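Local structure of putative type VI secretion protein (6SKI) at residues A[106-112]-A[123-127]; A[237-241]-A[427-433]. The protein is a phospholipase effector (Tle1) of the type VI secretion system, loaded onto the VgrG spike and probably toxic to target cells through hydrolysis of membrane lipids. All blocks are in the same frame, centred on the assembly; numbering follows the deposited sequence.

In the fold
Following the chain from the N terminus, contact 1 comes first and is local: the end of helix 101-108 and the loop after it are met again by strand 121-128, closing a loop of 10 residues. Contact 2 opens only after contact 1 has closed, so the two stand in series; it spans 185 residues, bringing the end of helix 416-431 back to strand 237-243. Both strands belong to one mixed sheet, in keeping with the alpha/beta-hydrolase clan of this family. With centres about 13 Å apart, the contacts also touch, Tyr109 and Gln123 packing on Val433 and Arg239, so that the ends of helices 101-108 and 416-431, with the residues following each, come together against the same sheet.

Contact 1 of 2, residues A[106-112]-A[123-127]; sequences NILYHPD and QIKTY
The ammonium group of Lys125 is gripped by two backbone carbonyls, one in the last turn of helix 101-108 and one just beyond it: NZ bonds Tyr109 O at 2.8 Å, nearly in line with the C=O bond (161°), and more weakly Asn106 O at 3.0 Å. CG of Lys125 sits between its own backbone N and carbonyl carbon (chi1 57°), and from there the extended chain rises off the strand, running past the Tyr109 side chain in the opposite direction, with CB 3.4 Å from CD2 of Tyr109. Pro111 flanks the lysine tip, pointing the same way.

The Tyr109 ring extends toward strand 121-128 and lies almost parallel to the side-chain amide of Gln123, the planes 16° apart and stacked. Its hydroxyl continues to Asp192, with which it is hydrogen-bonded. At the Gln123 end of the strand, Gln123 N donates to Asp112 OD2 at 2.8 Å on the anti side of the carboxylate, while Gln119 holds the other oxygen, OD1.

At the C-terminal end of helix 101-108, the carbonyls of Asn106 and Tyr109 both turn their oxygens to Lys125 NZ, which suits a cation and would probably favour the charged form of the lysine.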
ATOM      1  N   ASN A 106       7.880  -3.689   8.273  1.00 43.66           N
ATOM      2  CA  ASN A 106       9.061  -2.835   8.264  1.00 43.66           C
ATOM      3  C   ASN A 106       9.749  -2.845   9.622  1.00 43.66           C
ATOM      4  O   ASN A 106      10.974  -2.971   9.711  1.00 43.66           O
ATOM      5  CB  ASN A 106       8.669  -1.416   7.856  1.00 43.66           C
ATOM      6  CG  ASN A 106       9.864  -0.539   7.572  1.00 43.66           C
ATOM      7  OD1 ASN A 106      10.501  -0.654   6.529  1.00 43.66           O
ATOM      8  ND2 ASN A 106      10.172   0.353   8.501  1.00 43.66           N
ATOM      9  N   ILE A 107       8.970  -2.707  10.697  1.00 44.09           N
ATOM     10  CA  ILE A 107       9.542  -2.726  12.042  1.00 44.09           C
ATOM     11  C   ILE A 107      10.186  -4.073  12.341  1.00 44.09           C
ATOM     12  O   ILE A 107      11.191  -4.143  13.057  1.00 44.09           O
ATOM     13  CB  ILE A 107       8.458  -2.376  13.083  1.00 44.09           C
ATOM     14  CG1 ILE A 107       7.943  -0.951  12.877  1.00 44.09           C
ATOM     15  CG2 ILE A 107       8.987  -2.547  14.493  1.00 44.09           C
ATOM     16  CD1 ILE A 107       9.007   0.044  12.485  1.00 44.09           C
ATOM     17  N   LEU A 108       9.651  -5.153  11.775  1.00 44.20           N
ATOM     18  CA  LEU A 108      10.122  -6.495  12.079  1.00 44.20           C
ATOM     19  C   LEU A 108      11.137  -7.018  11.078  1.00 44.20           C
ATOM     20  O   LEU A 108      11.854  -7.972  11.392  1.00 44.20           O
ATOM     21  CB  LEU A 108       8.943  -7.471  12.139  1.00 44.20           C
ATOM     22  CG  LEU A 108       8.068  -7.412  13.385  1.00 44.20           C
ATOM     23  CD1 LEU A 108       6.867  -8.314  13.212  1.00 44.20           C
ATOM     24  CD2 LEU A 108       8.868  -7.813  14.602  1.00 44.20           C
ATOM     25  N   TYR A 109      11.196  -6.436   9.886  1.00 43.55           N
ATOM     26  CA  TYR A 109      12.241  -6.769   8.930  1.00 43.55           C
ATOM     27  C   TYR A 109      13.597  -6.568   9.582  1.00 43.55           C
ATOM     28  O   TYR A 109      13.910  -5.468  10.047  1.00 43.55           O
ATOM     29  CB  TYR A 109      12.106  -5.885   7.696  1.00 43.55           C
ATOM     30  CG  TYR A 109      12.899  -6.333   6.495  1.00 43.55           C
ATOM     31  CD1 TYR A 109      12.425  -7.326   5.659  1.00 43.55           C
ATOM     32  CD2 TYR A 109      14.116  -5.749   6.190  1.00 43.55           C
ATOM     33  CE1 TYR A 109      13.141  -7.721   4.557  1.00 43.55           C
ATOM     34  CE2 TYR A 109      14.838  -6.140   5.092  1.00 43.55           C
ATOM     35  CZ  TYR A 109      14.347  -7.129   4.280  1.00 43.55           C
ATOM     36  OH  TYR A 109      15.064  -7.529   3.181  1.00 43.55           O
ATOM     37  N   HIS A 110      14.388  -7.627   9.634  1.00 46.15           N
ATOM     38  CA  HIS A 110      15.670  -7.551  10.311  1.00 46.15           C
ATOM     39  C   HIS A 110      16.595  -6.592   9.571  1.00 46.15           C
ATOM     40  O   HIS A 110      16.902  -6.822   8.394  1.00 46.15           O
ATOM     41  CB  HIS A 110      16.309  -8.933  10.400  1.00 46.15           C
ATOM     42  CG  HIS A 110      17.623  -8.939  11.111  1.00 46.15           C
ATOM     43  ND1 HIS A 110      18.797  -9.320  10.500  1.00 46.15           N
ATOM     44  CD2 HIS A 110      17.952  -8.600  12.379  1.00 46.15           C
ATOM     45  CE1 HIS A 110      19.792  -9.219  11.362  1.00 46.15           C
ATOM     46  NE2 HIS A 110      19.306  -8.784  12.510  1.00 46.15           N
ATOM     47  N   PRO A 111      17.050  -5.516  10.208  1.00 47.08           N
ATOM     48  CA  PRO A 111      18.002  -4.622   9.547  1.00 47.08           C
ATOM     49  C   PRO A 111      19.447  -4.969   9.867  1.00 47.08           C
ATOM     50  O   PRO A 111      19.774  -5.325  11.003  1.00 47.08           O
ATOM     51  CB  PRO A 111      17.610  -3.256  10.107  1.00 47.08           C
ATOM     52  CG  PRO A 111      17.230  -3.575  11.521  1.00 47.08           C
ATOM     53  CD  PRO A 111      16.633  -4.977  11.513  1.00 47.08           C
ATOM     54  N   ASP A 112      20.320  -4.877   8.873  1.00 51.32           N
ATOM     55  CA  ASP A 112      21.753  -5.018   9.082  1.00 51.32           C
ATOM     56  C   ASP A 112      22.398  -3.648   8.950  1.00 51.32           C
ATOM     57  O   ASP A 112      22.149  -2.933   7.975  1.00 51.32           O
ATOM     58  CB  ASP A 112      22.361  -5.998   8.080  1.00 51.32           C
ATOM     59  CG  ASP A 112      22.205  -7.439   8.516  1.00 51.32           C
ATOM     60  OD1 ASP A 112      22.854  -7.836   9.503  1.00 51.32           O
ATOM     61  OD2 ASP A 112      21.425  -8.174   7.877  1.00 51.32           O
ATOM     62  N   GLN A 123      20.702  -7.454   5.252  1.00 44.94           N
ATOM     63  CA  GLN A 123      19.380  -6.934   4.945  1.00 44.94           C
ATOM     64  C   GLN A 123      19.302  -5.474   5.348  1.00 44.94           C
ATOM     65  O   GLN A 123      19.714  -5.105   6.450  1.00 44.94           O
ATOM     66  CB  GLN A 123      18.290  -7.724   5.662  1.00 44.94           C
ATOM     67  CG  GLN A 123      17.791  -8.924   4.903  1.00 44.94           C
ATOM     68  CD  GLN A 123      16.699  -9.646   5.644  1.00 44.94           C
ATOM     69  OE1 GLN A 123      16.248  -9.197   6.693  1.00 44.94           O
ATOM     70  NE2 GLN A 123      16.259 -10.769   5.097  1.00 44.94           N
ATOM     71  N   ILE A 124      18.774  -4.650   4.451  1.00 43.99           N
ATOM     72  CA  ILE A 124      18.434  -3.268   4.739  1.00 43.99           C
ATOM     73  C   ILE A 124      17.003  -3.062   4.271  1.00 43.99           C
ATOM     74  O   ILE A 124      16.491  -3.802   3.429  1.00 43.99           O
ATOM     75  CB  ILE A 124      19.392  -2.268   4.062  1.00 43.99           C
ATOM     76  CG1 ILE A 124      19.220  -2.302   2.547  1.00 43.99           C
ATOM     77  CG2 ILE A 124      20.827  -2.572   4.434  1.00 43.99           C
ATOM     78  CD1 ILE A 124      20.104  -1.333   1.820  1.00 43.99           C
ATOM     79  N   LYS A 125      16.346  -2.057   4.835  1.00 42.19           N
ATOM     80  CA  LYS A 125      14.917  -1.910   4.622  1.00 42.19           C
ATOM     81  C   LYS A 125      14.572  -0.472   4.282  1.00 42.19           C
ATOM     82  O   LYS A 125      15.297   0.464   4.623  1.00 42.19           O
ATOM     83  CB  LYS A 125      14.112  -2.386   5.837  1.00 42.19           C
ATOM     84  CG  LYS A 125      14.431  -1.709   7.147  1.00 42.19           C
ATOM     85  CD  LYS A 125      13.902  -2.554   8.287  1.00 42.19           C
ATOM     86  CE  LYS A 125      13.895  -1.807   9.596  1.00 42.19           C
ATOM     87  NZ  LYS A 125      13.799  -2.759  10.733  1.00 42.19           N
ATOM     88  N   THR A 126      13.452  -0.323   3.588  1.00 45.08           N
ATOM     89  CA  THR A 126      12.999   0.948   3.058  1.00 45.08           C
ATOM     90  C   THR A 126      11.489   1.028   3.203  1.00 45.08           C
ATOM     91  O   THR A 126      10.784   0.040   2.997  1.00 45.08           O
ATOM     92  CB  THR A 126      13.384   1.091   1.587  1.00 45.08           C
ATOM     93  OG1 THR A 126      14.763   0.743   1.410  1.00 45.08           O
ATOM     94  CG2 THR A 126      13.172   2.486   1.141  1.00 45.08           C
ATOM     95  N   TYR A 127      10.994   2.210   3.550  1.00 44.91           N
ATOM     96  CA  TYR A 127       9.569   2.424   3.757  1.00 44.91           C
ATOM     97  C   TYR A 127       9.086   3.526   2.829  1.00 44.91           C
ATOM     98  O   TYR A 127       9.596   4.649   2.874  1.00 44.91           O
ATOM     99  CB  TYR A 127       9.271   2.780   5.212  1.00 44.91           C
ATOM    100  CG  TYR A 127       7.804   2.991   5.488  1.00 44.91           C
ATOM    101  CD1 TYR A 127       6.969   1.918   5.758  1.00 44.91           C
ATOM    102  CD2 TYR A 127       7.253   4.262   5.482  1.00 44.91           C
ATOM    103  CE1 TYR A 127       5.629   2.106   6.010  1.00 44.91           C
ATOM    104  CE2 TYR A 127       5.916   4.458   5.730  1.00 44.91           C
ATOM    105  CZ  TYR A 127       5.109   3.379   5.994  1.00 44.91           C
ATOM    106  OH  TYR A 127       3.772   3.576   6.245  1.00 44.91           O
TER

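Contact 2 of 2, residues A[237-241]-A[427-433]; sequences EVRFL and AAQEAGV
Phe240 meets the last turns of helix 416-431 with the face of its ring. CA of Ala428 stands 3.8 Å from the ring centroid and only 10° off the normal, a CH-pi contact, and the methyl groups of three alanines, Ala428 included, complete the contact. CB of Ala428 reaches CE2 of Phe240 at 3.6 Å, CB of Ala431 lies near CD1, and CB of Ala427 approaches CZ at 3.9 Å. With CG anti to the backbone N (chi1 -180°), the ring is held out from strand 237-243 toward the helix, and such small methyl groups let the helix backbone itself come close to an aromatic face.

Arg239 turns its own flat group to the chain just past the helix end. Its chain bends at chi3 (45°), laying one face of the guanidinium against the peptide link from Gly432 to Val433, with Val433 N 4.0 Å above its plane. NH2 of Arg239 is 3.7 Å from CG2 of Val433 and finds its charge partner in Asp192, through a salt bridge. The link it faces belongs to a Schellman motif, in which Gly432 takes positive phi and Val433 N bonds Ala428 O at 3.0 Å.

The axes of strand 237-241 and helix 427-431 approach to 8.5 Å, running in broadly opposed directions. Phe194 and Phe280, from strands 184-195 and 278-284 paired with strand 237-243, also meet Phe240; Ala427 touches Phe280, while Val433 packs on Tyr109.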
ATOM      1  N   GLU A 237      17.526  -8.253  -8.180  1.00 48.32           N
ATOM      2  CA  GLU A 237      16.597  -9.363  -8.307  1.00 48.32           C
ATOM      3  C   GLU A 237      15.622  -9.294  -7.143  1.00 48.32           C
ATOM      4  O   GLU A 237      15.954  -8.778  -6.076  1.00 48.32           O
ATOM      5  CB  GLU A 237      17.352 -10.699  -8.332  1.00 48.32           C
ATOM      6  CG  GLU A 237      16.486 -11.937  -8.311  1.00 48.32           C
ATOM      7  CD  GLU A 237      17.258 -13.185  -8.674  1.00 48.32           C
ATOM      8  OE1 GLU A 237      18.468 -13.072  -8.956  1.00 48.32           O
ATOM      9  OE2 GLU A 237      16.656 -14.278  -8.678  1.00 48.32           O
ATOM     10  N   VAL A 238      14.409  -9.794  -7.352  1.00 44.83           N
ATOM     11  CA  VAL A 238      13.387  -9.811  -6.312  1.00 44.83           C
ATOM     12  C   VAL A 238      13.335 -11.209  -5.716  1.00 44.83           C
ATOM     13  O   VAL A 238      13.150 -12.194  -6.439  1.00 44.83           O
ATOM     14  CB  VAL A 238      12.013  -9.390  -6.854  1.00 44.83           C
ATOM     15  CG1 VAL A 238      10.974  -9.469  -5.755  1.00 44.83           C
ATOM     16  CG2 VAL A 238      12.073  -7.988  -7.407  1.00 44.83           C
ATOM     17  N   ARG A 239      13.511 -11.299  -4.397  1.00 42.61           N
ATOM     18  CA  ARG A 239      13.450 -12.584  -3.713  1.00 42.61           C
ATOM     19  C   ARG A 239      12.023 -12.939  -3.318  1.00 42.61           C
ATOM     20  O   ARG A 239      11.512 -14.000  -3.686  1.00 42.61           O
ATOM     21  CB  ARG A 239      14.359 -12.571  -2.482  1.00 42.61           C
ATOM     22  CG  ARG A 239      14.553 -13.938  -1.859  1.00 42.61           C
ATOM     23  CD  ARG A 239      15.457 -13.883  -0.649  1.00 42.61           C
ATOM     24  NE  ARG A 239      15.137 -12.769   0.234  1.00 42.61           N
ATOM     25  CZ  ARG A 239      15.782 -12.514   1.365  1.00 42.61           C
ATOM     26  NH1 ARG A 239      16.778 -13.297   1.748  1.00 42.61           N
ATOM     27  NH2 ARG A 239      15.430 -11.482   2.114  1.00 42.61           N
ATOM     28  N   PHE A 240      11.366 -12.063  -2.563  1.00 41.56           N
ATOM     29  CA  PHE A 240      10.010 -12.301  -2.092  1.00 41.56           C
ATOM     30  C   PHE A 240       9.131 -11.105  -2.412  1.00 41.56           C
ATOM     31  O   PHE A 240       9.514  -9.961  -2.154  1.00 41.56           O
ATOM     32  CB  PHE A 240       9.979 -12.577  -0.588  1.00 41.56           C
ATOM     33  CG  PHE A 240       8.601 -12.837  -0.052  1.00 41.56           C
ATOM     34  CD1 PHE A 240       7.929 -13.998  -0.371  1.00 41.56           C
ATOM     35  CD2 PHE A 240       7.976 -11.914   0.762  1.00 41.56           C
ATOM     36  CE1 PHE A 240       6.669 -14.237   0.115  1.00 41.56           C
ATOM     37  CE2 PHE A 240       6.713 -12.151   1.249  1.00 41.56           C
ATOM     38  CZ  PHE A 240       6.060 -13.312   0.923  1.00 41.56           C
ATOM     39  N   LEU A 241       7.958 -11.375  -2.976  1.00 41.33           N
ATOM     40  CA  LEU A 241       6.937 -10.365  -3.225  1.00 41.33           C
ATOM     41  C   LEU A 241       5.769 -10.644  -2.290  1.00 41.33           C
ATOM     42  O   LEU A 241       5.076 -11.654  -2.439  1.00 41.33           O
ATOM     43  CB  LEU A 241       6.495 -10.387  -4.685  1.00 41.33           C
ATOM     44  CG  LEU A 241       5.635  -9.228  -5.184  1.00 41.33           C
ATOM     45  CD1 LEU A 241       6.342  -7.916  -4.980  1.00 41.33           C
ATOM     46  CD2 LEU A 241       5.297  -9.424  -6.646  1.00 41.33           C
ATOM     47  N   ALA A 427       5.093 -16.715   5.291  1.00 44.56           N
ATOM     48  CA  ALA A 427       5.413 -16.820   3.871  1.00 44.56           C
ATOM     49  C   ALA A 427       6.791 -16.244   3.573  1.00 44.56           C
ATOM     50  O   ALA A 427       7.603 -16.865   2.875  1.00 44.56           O
ATOM     51  CB  ALA A 427       4.347 -16.107   3.045  1.00 44.56           C
ATOM     52  N   ALA A 428       7.077 -15.056   4.106  1.00 43.41           N
ATOM     53  CA  ALA A 428       8.359 -14.418   3.842  1.00 43.41           C
ATOM     54  C   ALA A 428       9.508 -15.216   4.441  1.00 43.41           C
ATOM     55  O   ALA A 428      10.556 -15.377   3.807  1.00 43.41           O
ATOM     56  CB  ALA A 428       8.352 -12.991   4.378  1.00 43.41           C
ATOM     57  N   GLN A 429       9.331 -15.731   5.658  1.00 45.70           N
ATOM     58  CA  GLN A 429      10.372 -16.536   6.283  1.00 45.70           C
ATOM     59  C   GLN A 429      10.610 -17.828   5.521  1.00 45.70           C
ATOM     60  O   GLN A 429      11.738 -18.328   5.488  1.00 45.70           O
ATOM     61  CB  GLN A 429       9.997 -16.821   7.734  1.00 45.70           C
ATOM     62  CG  GLN A 429      10.291 -15.667   8.671  1.00 45.70           C
ATOM     63  CD  GLN A 429       9.506 -15.746   9.962  1.00 45.70           C
ATOM     64  OE1 GLN A 429       8.814 -16.729  10.220  1.00 45.70           O
ATOM     65  NE2 GLN A 429       9.604 -14.706  10.778  1.00 45.70           N
ATOM     66  N   GLU A 430       9.565 -18.391   4.909  1.00 47.04           N
ATOM     67  CA  GLU A 430       9.781 -19.510   3.999  1.00 47.04           C
ATOM     68  C   GLU A 430      10.595 -19.078   2.790  1.00 47.04           C
ATOM     69  O   GLU A 430      11.468 -19.820   2.325  1.00 47.04           O
ATOM     70  CB  GLU A 430       8.449 -20.104   3.552  1.00 47.04           C
ATOM     71  CG  GLU A 430       7.918 -21.199   4.450  1.00 47.04           C
ATOM     72  CD  GLU A 430       6.645 -21.810   3.910  1.00 47.04           C
ATOM     73  OE1 GLU A 430       5.854 -22.346   4.712  1.00 47.04           O
ATOM     74  OE2 GLU A 430       6.431 -21.750   2.682  1.00 47.04           O
ATOM     75  N   ALA A 431      10.325 -17.882   2.266  1.00 43.92           N
ATOM     76  CA  ALA A 431      11.066 -17.399   1.108  1.00 43.92           C
ATOM     77  C   ALA A 431      12.529 -17.107   1.409  1.00 43.92           C
ATOM     78  O   ALA A 431      13.302 -16.900   0.470  1.00 43.92           O
ATOM     79  CB  ALA A 431      10.409 -16.142   0.549  1.00 43.92           C
ATOM     80  N   GLY A 432      12.924 -17.074   2.678  1.00 43.20           N
ATOM     81  CA  GLY A 432      14.293 -16.777   3.058  1.00 43.20           C
ATOM     82  C   GLY A 432      14.464 -15.453   3.765  1.00 43.20           C
ATOM     83  O   GLY A 432      15.573 -15.157   4.228  1.00 43.20           O
ATOM     84  N   VAL A 433      13.413 -14.643   3.872  1.00 42.52           N
ATOM     85  CA  VAL A 433      13.522 -13.339   4.507  1.00 42.52           C
ATOM     86  C   VAL A 433      13.690 -13.508   6.008  1.00 42.52           C
ATOM     87  O   VAL A 433      13.070 -14.378   6.631  1.00 42.52           O
ATOM     88  CB  VAL A 433      12.285 -12.489   4.178  1.00 42.52           C
ATOM     89  CG1 VAL A 433      12.545 -11.046   4.504  1.00 42.52           C
ATOM     90  CG2 VAL A 433      11.919 -12.641   2.715  1.00 42.52           C
TER